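Local coordinates for protein glutamate--LysW ligase ArgX (Sulfolobus tokodaii, PDB 3VPB) that probably joins the amino group of glutamate to the gamma-carboxyl group of the C-terminal glutamate of the carrier protein LysW, at the expense of ATP, in arginine biosynthesis, at residues I6-R11 and M57-Y62; Q27-N32 and G45-A50; L108-A113 and T148-R153; L89-L94 and I99-S104. All coordinates share one frame; numbering follows the deposited sequence.

Interaction 1. Residues I6-R11 and M57-Y62; sequences IVDIVR and MYRALY
Across this contact D8 and R59 face each other with their CA atoms 8.0 Å apart: I6-R11 runs off the end of strand 2-7 into a loop, M57-Y62 is the first part of helix 57-69, and side chains bridge the gap. This is the pre-ATP-grasp domain, a Rossmann-like fold; here the loop after strand 2-7 meets the first turns of helix 57-69. One salt bridge carries the contact. The R59 chain, extended from CG to NE, brings NH2 to D8 OD1 at 3.1 Å, with an N-H...O angle of 161°. OD1 lies in the guanidinium plane, at its edge, yet the nitrogen comes in from above the carboxylate plane, the two flat groups standing 86° apart. With chi1 at 54°, D8 CG sits between its own backbone N and carbonyl carbon, and the carboxylate can present OD1 to R59 while OD2 turns back to the N of I9, 2.6 Å away. Both carboxylate oxygens have further backbone partners just ahead of the helix, OD1 at the N-H of S56 and OD2 at that of V55. R59 NE donates to L108 O of the second subunit, while NH1 forms a salt bridge with E48 of the LysW chain. A buried aspartate held by several N-H donors is probably kept ionised, and the arginine probably divides its positive charge between D8 and the LysW glutamate.

Interaction 2. Residues Q27-N32 and G45-A50; sequences QYDIIN and GRYDVA
Y47 reaches D29 and I31 across the edge of the Rossmann-like pre-ATP-grasp domain, where strand 27-32 is the outermost of four parallel strands and G45-A50 leads into strand 49-52, two places further across the sheet. Strand 2-7 lies between the two strands, and the contact is made by the loop ahead of strand 49-52, through side chains alone. Following the second segment from G45, the chain leaves a short 3-10 turn, and R46 lays its aliphatic part over the Y47 ring, CG standing 3.8 Å above the ring centre. The R46 guanidinium lies with one face toward ring atom CE2, and its NH1 makes a weak bond to Y47 OH. Y47 itself crosses the gap. Its chi1 of -55° sets the ring anti to the carbonyl carbon and directs it at the strand, where I31 CD1 packs against Y47 CE2 at 4.2 Å. The hydroxyl is the donor to D29 OD1. Beyond Y47, D48 OD2 accepts from the backbone N of R2, and V49 and A50 enter the sheet. Outside the two segments, R2 NH1 of strand 2-7 pairs with the same D29 oxygen, so the carboxylate links neighbouring strand and tyrosine. Ring and carboxylate planes stand 87° apart, and Y47 OH sits 2.7 Å from D29 OD1, on the anti lone pair of that oxygen.

Interaction 3. Residues L108-A113 and T148-R153; sequences LSAEAA and TIIEHR
I150 turns its two branches toward A110 and A113, which lie one helical turn apart on the opposing helix. The contact is a helix-helix packing within the ATP-grasp domain, joining the start of helix 110-120 to the end of helix 143-153. CG2 of I150 meets A110 CB at 3.3 Å, tighter than usual for two carbons, while CG1 and CD1 both lie 3.8 Å from A113 CB. Chi1 of -74° places CG1 beside the backbone N of I150 and CG2 beside its carbonyl carbon, and with chi2 extended at 169° the methyl CD1 is carried forward to the vicinity of A110 O as well. Two small side chains let the backbones come close: A110 and I150 have their CA atoms 5.8 Å apart. Y117 and L114, further along helix 110-120, continue the apolar surface that receives I150. Away from the interface, H152 and E151 turn to a third subunit, E151 pairing with its R200, so helix 143-153 is packed between a helix of its own chain and a neighbouring copy. At the N-cap of the other helix, S109 OG accepts the N-H of A112 at 3.0 Å, at an angle of 168°.

Interaction 4. Residues L89-L94 and I99-S104; sequences LTYSKL and IPIPDS
I101 lodges between Y91 and L94, two residues that project from the same side of helix 87-96 toward the returning chain. The bump is branched. Its CB and CG2 lie against ring atom CD2 of Y91, each at 3.8 Å; CG2 also reaches L94 CB, and CD1 curls back to Y91 CB. A chi1 of 65° puts CG1 of I101 between its backbone N and carbonyl carbon, leaving CG2 to fill the hollow between tyrosine and leucine. Farther out along the ring, P102 sets its CD at 3.8 Å from Y91 CE2, the proline crossing the tyrosine at about a right angle. At the other end, I99 CB comes to 4.1 Å from L94 CB. The backbone N of I99 donates to L94 O at 3.1 Å. This bond closes the turn by which the chain leaves the helix, and the fit of I99, I101 and P102 then lays the following segment back along it. The hydroxyl of Y91 has its main partner in Q167 NE2, which also bonds S104 OG, while P102 lies about 4 Å from the bound ADP at the nearest side-chain approach. Helix 216-229 and strand 245-252 cover L94 and I99, strand 164-168 packs on Y91 and P102, and F40 of the second subunit touches Y91.

Overall arrangement
From the N terminus, interaction 1 closes the first long loop, from the end of strand 2-7 to helix 57-69, and interaction 2 closes a smaller one wholly within it, between strand 27-32 and the loop leading into strand 49-52. These two belong to the pre-ATP-grasp domain and meet directly, for D8 O and N32 ND2 are 3.0 Å apart. Interaction 4 closes a short loop, folding the chain after helix 87-96 back onto that helix on its way to strand 104-107. Interaction 3 opens just beyond it, joining helices 110-120 and 143-153 of the ATP-grasp domain. No loops cross. The centres of interactions 2 and 3 are about 43 Å apart. Interactions 1, 3 and 4 all touch the second subunit.

Interaction 1. Residues I6-R11 and M57-Y62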
loop_
_atom_site.group_PDB
_atom_site.type_symbol
_atom_site.label_atom_id
_atom_site.label_comp_id
_atom_site.label_asym_id
_atom_site.label_seq_id
_atom_site.Cartn_x
_atom_site.Cartn_y
_atom_site.Cartn_z
ATOM N N ILE B 6 4.744 -9.759 26.623
ATOM C CA ILE B 6 4.760 -8.689 25.648
ATOM C C ILE B 6 3.581 -8.931 24.713
ATOM O O ILE B 6 3.480 -9.987 24.095
ATOM C CB ILE B 6 6.090 -8.729 24.824
ATOM C CG1 ILE B 6 7.309 -8.460 25.717
ATOM C CG2 ILE B 6 6.027 -7.768 23.614
ATOM C CD1 ILE B 6 7.328 -7.025 26.329
ATOM N N VAL B 7 2.684 -7.951 24.595
ATOM C CA VAL B 7 1.435 -8.182 23.862
ATOM C C VAL B 7 1.106 -6.961 22.990
ATOM O O VAL B 7 1.676 -5.886 23.194
ATOM C CB VAL B 7 0.252 -8.429 24.850
ATOM C CG1 VAL B 7 0.586 -9.597 25.818
ATOM C CG2 VAL B 7 -0.112 -7.147 25.641
ATOM N N ASP B 8 0.233 -7.138 22.000
ATOM C CA ASP B 8 -0.398 -5.976 21.364
ATOM C C ASP B 8 -1.916 -6.095 21.424
ATOM O O ASP B 8 -2.613 -5.210 21.943
ATOM C CB ASP B 8 0.149 -5.664 19.942
ATOM C CG ASP B 8 0.107 -6.853 18.978
ATOM O OD1 ASP B 8 0.704 -6.729 17.861
ATOM O OD2 ASP B 8 -0.510 -7.893 19.281
ATOM N N ILE B 9 -2.428 -7.193 20.888
ATOM C CA ILE B 9 -3.831 -7.526 21.063
ATOM C C ILE B 9 -3.878 -8.728 21.995
ATOM O O ILE B 9 -3.167 -9.707 21.782
ATOM C CB ILE B 9 -4.533 -7.870 19.717
ATOM C CG1 ILE B 9 -4.798 -6.609 18.878
ATOM C CG2 ILE B 9 -5.875 -8.568 19.989
ATOM C CD1 ILE B 9 -3.577 -5.935 18.279
ATOM N N VAL B 10 -4.705 -8.646 23.028
ATOM C CA VAL B 10 -4.832 -9.714 24.009
ATOM C C VAL B 10 -5.940 -10.681 23.580
ATOM O O VAL B 10 -7.134 -10.328 23.614
ATOM C CB VAL B 10 -5.067 -9.143 25.441
ATOM C CG1 VAL B 10 -5.460 -10.234 26.393
ATOM C CG2 VAL B 10 -3.809 -8.434 25.953
ATOM N N ARG B 11 -5.535 -11.859 23.098
ATOM C CA ARG B 11 -6.476 -12.925 22.735
ATOM C C ARG B 11 -6.626 -13.886 23.904
ATOM O O ARG B 11 -5.941 -13.756 24.934
ATOM C CB ARG B 11 -5.968 -13.755 21.535
ATOM C CG ARG B 11 -5.569 -12.990 20.306
ATOM C CD ARG B 11 -4.650 -13.812 19.436
ATOM N NE ARG B 11 -3.267 -13.783 19.938
ATOM C CZ ARG B 11 -2.194 -14.053 19.206
ATOM N NH1 ARG B 11 -2.344 -14.392 17.931
ATOM N NH2 ARG B 11 -0.969 -13.957 19.744
ATOM N N MET B 57 3.710 -9.854 13.505
ATOM C CA MET B 57 5.023 -10.500 13.463
ATOM C C MET B 57 6.168 -9.469 13.591
ATOM O O MET B 57 7.153 -9.725 14.271
ATOM C CB MET B 57 5.204 -11.325 12.202
ATOM C CG MET B 57 6.538 -12.082 12.171
ATOM S SD MET B 57 7.823 -11.102 11.377
ATOM C CE MET B 57 7.394 -11.592 9.694
ATOM N N TYR B 58 6.025 -8.304 12.974
ATOM C CA TYR B 58 7.076 -7.276 13.113
ATOM C C TYR B 58 7.209 -6.777 14.552
ATOM O O TYR B 58 8.330 -6.586 15.042
ATOM C CB TYR B 58 6.875 -6.119 12.139
ATOM C CG TYR B 58 7.080 -6.517 10.684
ATOM C CD1 TYR B 58 8.287 -7.061 10.243
ATOM C CD2 TYR B 58 6.071 -6.325 9.751
ATOM C CE1 TYR B 58 8.458 -7.434 8.895
ATOM C CE2 TYR B 58 6.237 -6.684 8.416
ATOM C CZ TYR B 58 7.429 -7.221 7.996
ATOM O OH TYR B 58 7.566 -7.565 6.665
ATOM N N ARG B 59 6.080 -6.585 15.232
ATOM C CA ARG B 59 6.105 -6.240 16.669
ATOM C C ARG B 59 6.749 -7.334 17.507
ATOM O O ARG B 59 7.521 -7.035 18.416
ATOM C CB ARG B 59 4.710 -5.937 17.219
ATOM C CG ARG B 59 4.115 -4.649 16.683
ATOM C CD ARG B 59 3.024 -4.140 17.598
ATOM N NE ARG B 59 2.437 -2.925 17.044
ATOM C CZ ARG B 59 1.170 -2.825 16.659
ATOM N NH1 ARG B 59 0.731 -1.677 16.174
ATOM N NH2 ARG B 59 0.325 -3.861 16.805
ATOM N N ALA B 60 6.466 -8.603 17.190
ATOM C CA ALA B 60 7.109 -9.708 17.878
ATOM C C ALA B 60 8.621 -9.690 17.639
ATOM O O ALA B 60 9.413 -9.852 18.584
ATOM C CB ALA B 60 6.491 -11.072 17.421
ATOM N N LEU B 61 9.013 -9.534 16.377
ATOM C CA LEU B 61 10.426 -9.501 16.001
ATOM C C LEU B 61 11.174 -8.380 16.707
ATOM O O LEU B 61 12.225 -8.599 17.320
ATOM C CB LEU B 61 10.576 -9.363 14.481
ATOM C CG LEU B 61 11.994 -9.320 13.940
ATOM C CD1 LEU B 61 12.813 -10.629 14.288
ATOM C CD2 LEU B 61 11.985 -9.076 12.456
ATOM N N TYR B 62 10.605 -7.188 16.678
ATOM C CA TYR B 62 11.325 -6.024 17.177
ATOM C C TYR B 62 11.303 -5.924 18.695
ATOM O O TYR B 62 12.322 -5.518 19.279
ATOM C CB TYR B 62 10.817 -4.724 16.528
ATOM C CG TYR B 62 11.051 -4.673 15.036
ATOM C CD1 TYR B 62 10.103 -4.123 14.179
ATOM C CD2 TYR B 62 12.201 -5.212 14.467
ATOM C CE1 TYR B 62 10.338 -4.103 12.804
ATOM C CE2 TYR B 62 12.441 -5.182 13.105
ATOM C CZ TYR B 62 11.482 -4.619 12.276
ATOM O OH TYR B 62 11.697 -4.581 10.921
#

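Interaction 2. Residues Q27-N32 and G45-A50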
loop_
_atom_site.group_PDB
_atom_site.type_symbol
_atom_site.label_atom_id
_atom_site.label_comp_id
_atom_site.label_asym_id
_atom_site.label_seq_id
_atom_site.Cartn_x
_atom_site.Cartn_y
_atom_site.Cartn_z
ATOM N N GLN B 27 6.066 -13.823 39.418
ATOM C CA GLN B 27 5.972 -12.361 39.321
ATOM C C GLN B 27 6.029 -11.995 37.847
ATOM O O GLN B 27 6.938 -12.405 37.163
ATOM C CB GLN B 27 7.180 -11.672 39.958
ATOM C CG GLN B 27 7.568 -12.075 41.354
ATOM C CD GLN B 27 8.913 -11.450 41.738
ATOM O OE1 GLN B 27 9.866 -12.151 42.094
ATOM N NE2 GLN B 27 9.000 -10.120 41.635
ATOM N N TYR B 28 5.089 -11.202 37.350
ATOM C CA TYR B 28 5.201 -10.818 35.944
ATOM C C TYR B 28 4.539 -9.445 35.718
ATOM O O TYR B 28 3.669 -9.051 36.478
ATOM C CB TYR B 28 4.537 -11.877 35.048
ATOM C CG TYR B 28 3.010 -11.821 35.080
ATOM C CD1 TYR B 28 2.283 -12.355 36.155
ATOM C CD2 TYR B 28 2.296 -11.204 34.048
ATOM C CE1 TYR B 28 0.862 -12.291 36.175
ATOM C CE2 TYR B 28 0.902 -11.128 34.071
ATOM C CZ TYR B 28 0.201 -11.660 35.128
ATOM O OH TYR B 28 -1.170 -11.582 35.119
ATOM N N ASP B 29 4.979 -8.740 34.686
ATOM C CA ASP B 29 4.301 -7.512 34.200
ATOM C C ASP B 29 3.850 -7.780 32.782
ATOM O O ASP B 29 4.374 -8.667 32.113
ATOM C CB ASP B 29 5.273 -6.325 34.152
ATOM C CG ASP B 29 5.772 -5.892 35.528
ATOM O OD1 ASP B 29 6.919 -5.418 35.605
ATOM O OD2 ASP B 29 5.022 -6.002 36.510
ATOM N N ILE B 30 2.903 -6.985 32.302
ATOM C CA ILE B 30 2.520 -7.034 30.905
ATOM C C ILE B 30 2.994 -5.703 30.335
ATOM O O ILE B 30 2.748 -4.647 30.927
ATOM C CB ILE B 30 0.983 -7.137 30.730
ATOM C CG1 ILE B 30 0.456 -8.501 31.192
ATOM C CG2 ILE B 30 0.580 -6.840 29.256
ATOM C CD1 ILE B 30 -1.033 -8.583 31.494
ATOM N N ILE B 31 3.684 -5.739 29.200
ATOM C CA ILE B 31 3.902 -4.498 28.450
ATOM C C ILE B 31 3.179 -4.619 27.116
ATOM O O ILE B 31 3.395 -5.579 26.364
ATOM C CB ILE B 31 5.404 -4.199 28.171
ATOM C CG1 ILE B 31 6.145 -3.942 29.477
ATOM C CG2 ILE B 31 5.534 -2.962 27.264
ATOM C CD1 ILE B 31 7.649 -3.826 29.324
ATOM N N ASN B 32 2.295 -3.665 26.844
ATOM C CA ASN B 32 1.632 -3.626 25.552
ATOM C C ASN B 32 2.473 -2.767 24.577
ATOM O O ASN B 32 2.542 -1.532 24.705
ATOM C CB ASN B 32 0.203 -3.066 25.674
ATOM C CG ASN B 32 -0.570 -3.239 24.395
ATOM O OD1 ASN B 32 -0.088 -2.865 23.324
ATOM N ND2 ASN B 32 -1.742 -3.844 24.481
ATOM N N GLY B 45 16.406 -5.032 31.506
ATOM C CA GLY B 45 17.166 -6.116 32.126
ATOM C C GLY B 45 16.657 -6.481 33.517
ATOM O O GLY B 45 17.161 -7.414 34.145
ATOM N N ARG B 46 15.671 -5.744 34.007
ATOM C CA ARG B 46 14.982 -6.111 35.235
ATOM C C ARG B 46 14.185 -7.414 35.058
ATOM O O ARG B 46 13.880 -8.086 36.049
ATOM C CB ARG B 46 14.089 -4.960 35.717
ATOM C CG ARG B 46 12.785 -4.749 34.947
ATOM C CD ARG B 46 12.150 -3.434 35.381
ATOM N NE ARG B 46 10.935 -3.081 34.651
ATOM C CZ ARG B 46 10.905 -2.297 33.571
ATOM N NH1 ARG B 46 9.745 -2.017 32.990
ATOM N NH2 ARG B 46 12.029 -1.800 33.062
ATOM N N TYR B 47 13.874 -7.775 33.803
ATOM C CA TYR B 47 13.184 -9.045 33.518
ATOM C C TYR B 47 14.166 -10.134 33.161
ATOM O O TYR B 47 15.153 -9.911 32.456
ATOM C CB TYR B 47 12.147 -8.892 32.404
ATOM C CG TYR B 47 11.145 -7.801 32.682
ATOM C CD1 TYR B 47 10.204 -7.943 33.699
ATOM C CD2 TYR B 47 11.144 -6.624 31.928
ATOM C CE1 TYR B 47 9.282 -6.940 33.963
ATOM C CE2 TYR B 47 10.211 -5.608 32.183
ATOM C CZ TYR B 47 9.301 -5.779 33.217
ATOM O OH TYR B 47 8.372 -4.792 33.466
ATOM N N ASP B 48 13.896 -11.320 33.684
ATOM C CA ASP B 48 14.694 -12.495 33.392
ATOM C C ASP B 48 14.256 -13.152 32.088
ATOM O O ASP B 48 15.100 -13.600 31.279
ATOM C CB ASP B 48 14.593 -13.426 34.585
ATOM C CG ASP B 48 15.064 -12.734 35.875
ATOM O OD1 ASP B 48 16.252 -12.360 35.935
ATOM O OD2 ASP B 48 14.244 -12.490 36.777
ATOM N N VAL B 49 12.938 -13.171 31.854
ATOM C CA VAL B 49 12.391 -13.858 30.690
ATOM C C VAL B 49 11.267 -13.001 30.119
ATOM O O VAL B 49 10.507 -12.419 30.871
ATOM C CB VAL B 49 11.795 -15.248 31.060
ATOM C CG1 VAL B 49 11.092 -15.876 29.853
ATOM C CG2 VAL B 49 12.881 -16.188 31.577
ATOM N N ALA B 50 11.192 -12.954 28.794
ATOM C CA ALA B 50 10.081 -12.268 28.085
ATOM C C ALA B 50 9.317 -13.283 27.235
ATOM O O ALA B 50 9.924 -14.070 26.513
ATOM C CB ALA B 50 10.636 -11.149 27.210
#

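Interaction 3. Residues L108-A113 and T148-R153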
loop_
_atom_site.group_PDB
_atom_site.type_symbol
_atom_site.label_atom_id
_atom_site.label_comp_id
_atom_site.label_asym_id
_atom_site.label_seq_id
_atom_site.Cartn_x
_atom_site.Cartn_y
_atom_site.Cartn_z
ATOM N N LEU B 108 10.628 -14.290 -7.900
ATOM C CA LEU B 108 10.758 -12.974 -7.276
ATOM C C LEU B 108 10.309 -11.815 -8.158
ATOM O O LEU B 108 10.728 -10.661 -7.950
ATOM C CB LEU B 108 12.187 -12.754 -6.767
ATOM C CG LEU B 108 12.677 -13.858 -5.821
ATOM C CD1 LEU B 108 14.164 -13.717 -5.552
ATOM C CD2 LEU B 108 11.892 -13.885 -4.461
ATOM N N SER B 109 9.466 -12.123 -9.135
ATOM C CA SER B 109 8.846 -11.110 -9.994
ATOM C C SER B 109 7.647 -11.739 -10.687
ATOM O O SER B 109 7.510 -12.941 -10.706
ATOM C CB SER B 109 9.850 -10.597 -11.049
ATOM O OG SER B 109 10.149 -11.620 -11.990
ATOM N N ALA B 110 6.773 -10.913 -11.282
ATOM C CA ALA B 110 5.673 -11.439 -12.084
ATOM C C ALA B 110 6.167 -12.309 -13.234
ATOM O O ALA B 110 5.576 -13.359 -13.552
ATOM C CB ALA B 110 4.816 -10.258 -12.630
ATOM N N GLU B 111 7.255 -11.867 -13.866
ATOM C CA GLU B 111 7.843 -12.618 -14.970
ATOM C C GLU B 111 8.320 -13.991 -14.500
ATOM O O GLU B 111 8.024 -15.013 -15.125
ATOM C CB GLU B 111 9.037 -11.855 -15.568
ATOM C CG GLU B 111 9.756 -12.669 -16.652
ATOM C CD GLU B 111 10.942 -11.942 -17.260
ATOM O OE1 GLU B 111 11.094 -10.729 -17.025
ATOM O OE2 GLU B 111 11.708 -12.582 -18.007
ATOM N N ALA B 112 9.067 -14.007 -13.404
ATOM C CA ALA B 112 9.537 -15.265 -12.845
ATOM C C ALA B 112 8.391 -16.179 -12.375
ATOM O O ALA B 112 8.486 -17.389 -12.503
ATOM C CB ALA B 112 10.497 -15.008 -11.710
ATOM N N ALA B 113 7.323 -15.602 -11.826
ATOM C CA ALA B 113 6.168 -16.401 -11.352
ATOM C C ALA B 113 5.532 -17.187 -12.511
ATOM O O ALA B 113 5.233 -18.400 -12.398
ATOM C CB ALA B 113 5.132 -15.511 -10.654
ATOM N N THR B 148 -4.117 -13.865 -13.139
ATOM C CA THR B 148 -4.828 -12.891 -12.299
ATOM C C THR B 148 -4.215 -12.807 -10.905
ATOM O O THR B 148 -4.095 -11.720 -10.352
ATOM C CB THR B 148 -6.370 -13.073 -12.284
ATOM O OG1 THR B 148 -6.963 -11.921 -11.660
ATOM C CG2 THR B 148 -6.767 -14.280 -11.504
ATOM N N ILE B 149 -3.753 -13.933 -10.367
ATOM C CA ILE B 149 -3.049 -13.902 -9.076
ATOM C C ILE B 149 -1.750 -13.105 -9.185
ATOM O O ILE B 149 -1.444 -12.269 -8.326
ATOM C CB ILE B 149 -2.818 -15.340 -8.486
ATOM C CG1 ILE B 149 -4.157 -16.038 -8.206
ATOM C CG2 ILE B 149 -1.950 -15.288 -7.171
ATOM C CD1 ILE B 149 -5.071 -15.316 -7.224
ATOM N N ILE B 150 -0.971 -13.346 -10.237
ATOM C CA ILE B 150 0.255 -12.562 -10.451
ATOM C C ILE B 150 -0.030 -11.064 -10.428
ATOM O O ILE B 150 0.677 -10.304 -9.770
ATOM C CB ILE B 150 0.949 -12.962 -11.767
ATOM C CG1 ILE B 150 1.634 -14.330 -11.592
ATOM C CG2 ILE B 150 1.978 -11.921 -12.189
ATOM C CD1 ILE B 150 2.113 -14.940 -12.918
ATOM N N GLU B 151 -1.080 -10.650 -11.134
ATOM C CA GLU B 151 -1.431 -9.235 -11.188
ATOM C C GLU B 151 -1.786 -8.683 -9.813
ATOM O O GLU B 151 -1.387 -7.569 -9.460
ATOM C CB GLU B 151 -2.628 -9.007 -12.136
ATOM C CG GLU B 151 -2.309 -9.082 -13.619
ATOM C CD GLU B 151 -3.476 -8.639 -14.516
ATOM O OE1 GLU B 151 -3.248 -8.445 -15.730
ATOM O OE2 GLU B 151 -4.602 -8.486 -14.007
ATOM N N HIS B 152 -2.583 -9.448 -9.070
ATOM C CA HIS B 152 -2.966 -9.068 -7.725
ATOM C C HIS B 152 -1.773 -8.931 -6.781
ATOM O O HIS B 152 -1.727 -7.952 -6.024
ATOM C CB HIS B 152 -4.009 -10.027 -7.159
ATOM C CG HIS B 152 -5.397 -9.779 -7.682
ATOM N ND1 HIS B 152 -5.787 -10.119 -8.962
ATOM C CD2 HIS B 152 -6.483 -9.223 -7.095
ATOM C CE1 HIS B 152 -7.054 -9.776 -9.141
ATOM N NE2 HIS B 152 -7.496 -9.223 -8.028
ATOM N N ARG B 153 -0.815 -9.875 -6.833
ATOM C CA ARG B 153 0.355 -9.771 -5.947
ATOM C C ARG B 153 1.180 -8.508 -6.246
ATOM O O ARG B 153 1.802 -7.929 -5.343
ATOM C CB ARG B 153 1.263 -11.007 -6.023
ATOM C CG ARG B 153 0.618 -12.337 -5.638
ATOM C CD ARG B 153 0.438 -12.541 -4.133
ATOM N NE ARG B 153 -0.335 -13.776 -3.932
ATOM C CZ ARG B 153 0.174 -15.002 -3.885
ATOM N NH1 ARG B 153 1.481 -15.189 -3.967
ATOM N NH2 ARG B 153 -0.643 -16.046 -3.751
#

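Interaction 4. Residues L89-L94 and I99-S104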
loop_
_atom_site.group_PDB
_atom_site.type_symbol
_atom_site.label_atom_id
_atom_site.label_comp_id
_atom_site.label_asym_id
_atom_site.label_seq_id
_atom_site.Cartn_x
_atom_site.Cartn_y
_atom_site.Cartn_z
ATOM N N LEU B 89 12.816 -18.585 4.371
ATOM C CA LEU B 89 13.945 -18.825 5.290
ATOM C C LEU B 89 13.791 -20.166 6.020
ATOM O O LEU B 89 14.782 -20.887 6.239
ATOM C CB LEU B 89 14.074 -17.665 6.290
ATOM C CG LEU B 89 14.273 -16.282 5.653
ATOM C CD1 LEU B 89 14.584 -15.351 6.772
ATOM C CD2 LEU B 89 15.389 -16.284 4.589
ATOM N N THR B 90 12.556 -20.482 6.401
ATOM C CA THR B 90 12.238 -21.767 7.040
ATOM C C THR B 90 12.541 -22.920 6.078
ATOM O O THR B 90 13.238 -23.872 6.438
ATOM C CB THR B 90 10.765 -21.828 7.482
ATOM O OG1 THR B 90 10.554 -20.899 8.545
ATOM C CG2 THR B 90 10.385 -23.218 7.968
ATOM N N TYR B 91 12.011 -22.839 4.860
ATOM C CA TYR B 91 12.244 -23.923 3.871
ATOM C C TYR B 91 13.737 -24.065 3.596
ATOM O O TYR B 91 14.242 -25.185 3.468
ATOM C CB TYR B 91 11.497 -23.659 2.554
ATOM C CG TYR B 91 9.997 -23.859 2.605
ATOM C CD1 TYR B 91 9.155 -22.997 1.900
ATOM C CD2 TYR B 91 9.416 -24.906 3.324
ATOM C CE1 TYR B 91 7.774 -23.158 1.914
ATOM C CE2 TYR B 91 8.036 -25.082 3.365
ATOM C CZ TYR B 91 7.221 -24.211 2.650
ATOM O OH TYR B 91 5.877 -24.393 2.665
ATOM N N SER B 92 14.471 -22.945 3.522
ATOM C CA SER B 92 15.931 -23.047 3.317
ATOM C C SER B 92 16.636 -23.939 4.357
ATOM O O SER B 92 17.410 -24.854 3.984
ATOM C CB SER B 92 16.604 -21.658 3.310
ATOM O OG SER B 92 17.952 -21.769 2.893
ATOM N N LYS B 93 16.384 -23.664 5.638
ATOM C CA LYS B 93 17.019 -24.391 6.752
ATOM C C LYS B 93 16.560 -25.847 6.741
ATOM O O LYS B 93 17.376 -26.769 6.860
ATOM C CB LYS B 93 16.681 -23.769 8.105
ATOM C CG LYS B 93 17.357 -22.439 8.423
ATOM C CD LYS B 93 18.879 -22.493 8.323
ATOM C CE LYS B 93 19.520 -21.149 8.742
ATOM N NZ LYS B 93 19.351 -20.075 7.721
ATOM N N LEU B 94 15.253 -26.055 6.575
ATOM C CA LEU B 94 14.707 -27.423 6.590
ATOM C C LEU B 94 15.254 -28.254 5.422
ATOM O O LEU B 94 15.726 -29.386 5.607
ATOM C CB LEU B 94 13.168 -27.385 6.552
ATOM C CG LEU B 94 12.488 -26.765 7.780
ATOM C CD1 LEU B 94 10.970 -26.751 7.604
ATOM C CD2 LEU B 94 12.877 -27.459 9.069
ATOM N N ILE B 99 14.965 -32.348 5.849
ATOM C CA ILE B 99 13.567 -32.429 6.238
ATOM C C ILE B 99 12.714 -32.262 4.987
ATOM O O ILE B 99 12.969 -31.371 4.186
ATOM C CB ILE B 99 13.219 -31.379 7.297
ATOM C CG1 ILE B 99 13.790 -31.786 8.646
ATOM C CG2 ILE B 99 11.706 -31.143 7.394
ATOM C CD1 ILE B 99 13.031 -32.905 9.330
ATOM N N PRO B 100 11.702 -33.127 4.808
ATOM C CA PRO B 100 10.908 -33.052 3.583
ATOM C C PRO B 100 9.998 -31.832 3.645
ATOM O O PRO B 100 9.413 -31.540 4.698
ATOM C CB PRO B 100 10.098 -34.361 3.622
ATOM C CG PRO B 100 9.946 -34.612 5.087
ATOM C CD PRO B 100 11.305 -34.277 5.640
ATOM N N ILE B 101 9.972 -31.083 2.545
ATOM C CA ILE B 101 9.143 -29.889 2.419
ATOM C C ILE B 101 8.429 -30.030 1.104
ATOM O O ILE B 101 8.825 -30.837 0.254
ATOM C CB ILE B 101 10.020 -28.571 2.440
ATOM C CG1 ILE B 101 10.934 -28.520 1.197
ATOM C CG2 ILE B 101 10.752 -28.451 3.802
ATOM C CD1 ILE B 101 11.640 -27.161 0.927
ATOM N N PRO B 102 7.351 -29.258 0.891
ATOM C CA PRO B 102 6.748 -29.431 -0.433
ATOM C C PRO B 102 7.714 -29.039 -1.546
ATOM O O PRO B 102 8.525 -28.127 -1.369
ATOM C CB PRO B 102 5.568 -28.447 -0.419
ATOM C CG PRO B 102 5.284 -28.213 1.050
ATOM C CD PRO B 102 6.649 -28.265 1.712
ATOM N N ASP B 103 7.650 -29.729 -2.681
ATOM C CA ASP B 103 8.517 -29.368 -3.818
ATOM C C ASP B 103 8.239 -27.927 -4.210
ATOM O O ASP B 103 7.108 -27.613 -4.555
ATOM C CB ASP B 103 8.233 -30.289 -4.995
ATOM C CG ASP B 103 8.813 -31.676 -4.807
ATOM O OD1 ASP B 103 9.634 -31.879 -3.888
ATOM O OD2 ASP B 103 8.469 -32.559 -5.615
ATOM N N SER B 104 9.241 -27.046 -4.140
ATOM C CA SER B 104 8.938 -25.603 -4.211
ATOM C C SER B 104 9.881 -24.885 -5.145
ATOM O O SER B 104 11.019 -25.293 -5.292
ATOM C CB SER B 104 9.067 -24.943 -2.850
ATOM O OG SER B 104 8.212 -25.516 -1.901
#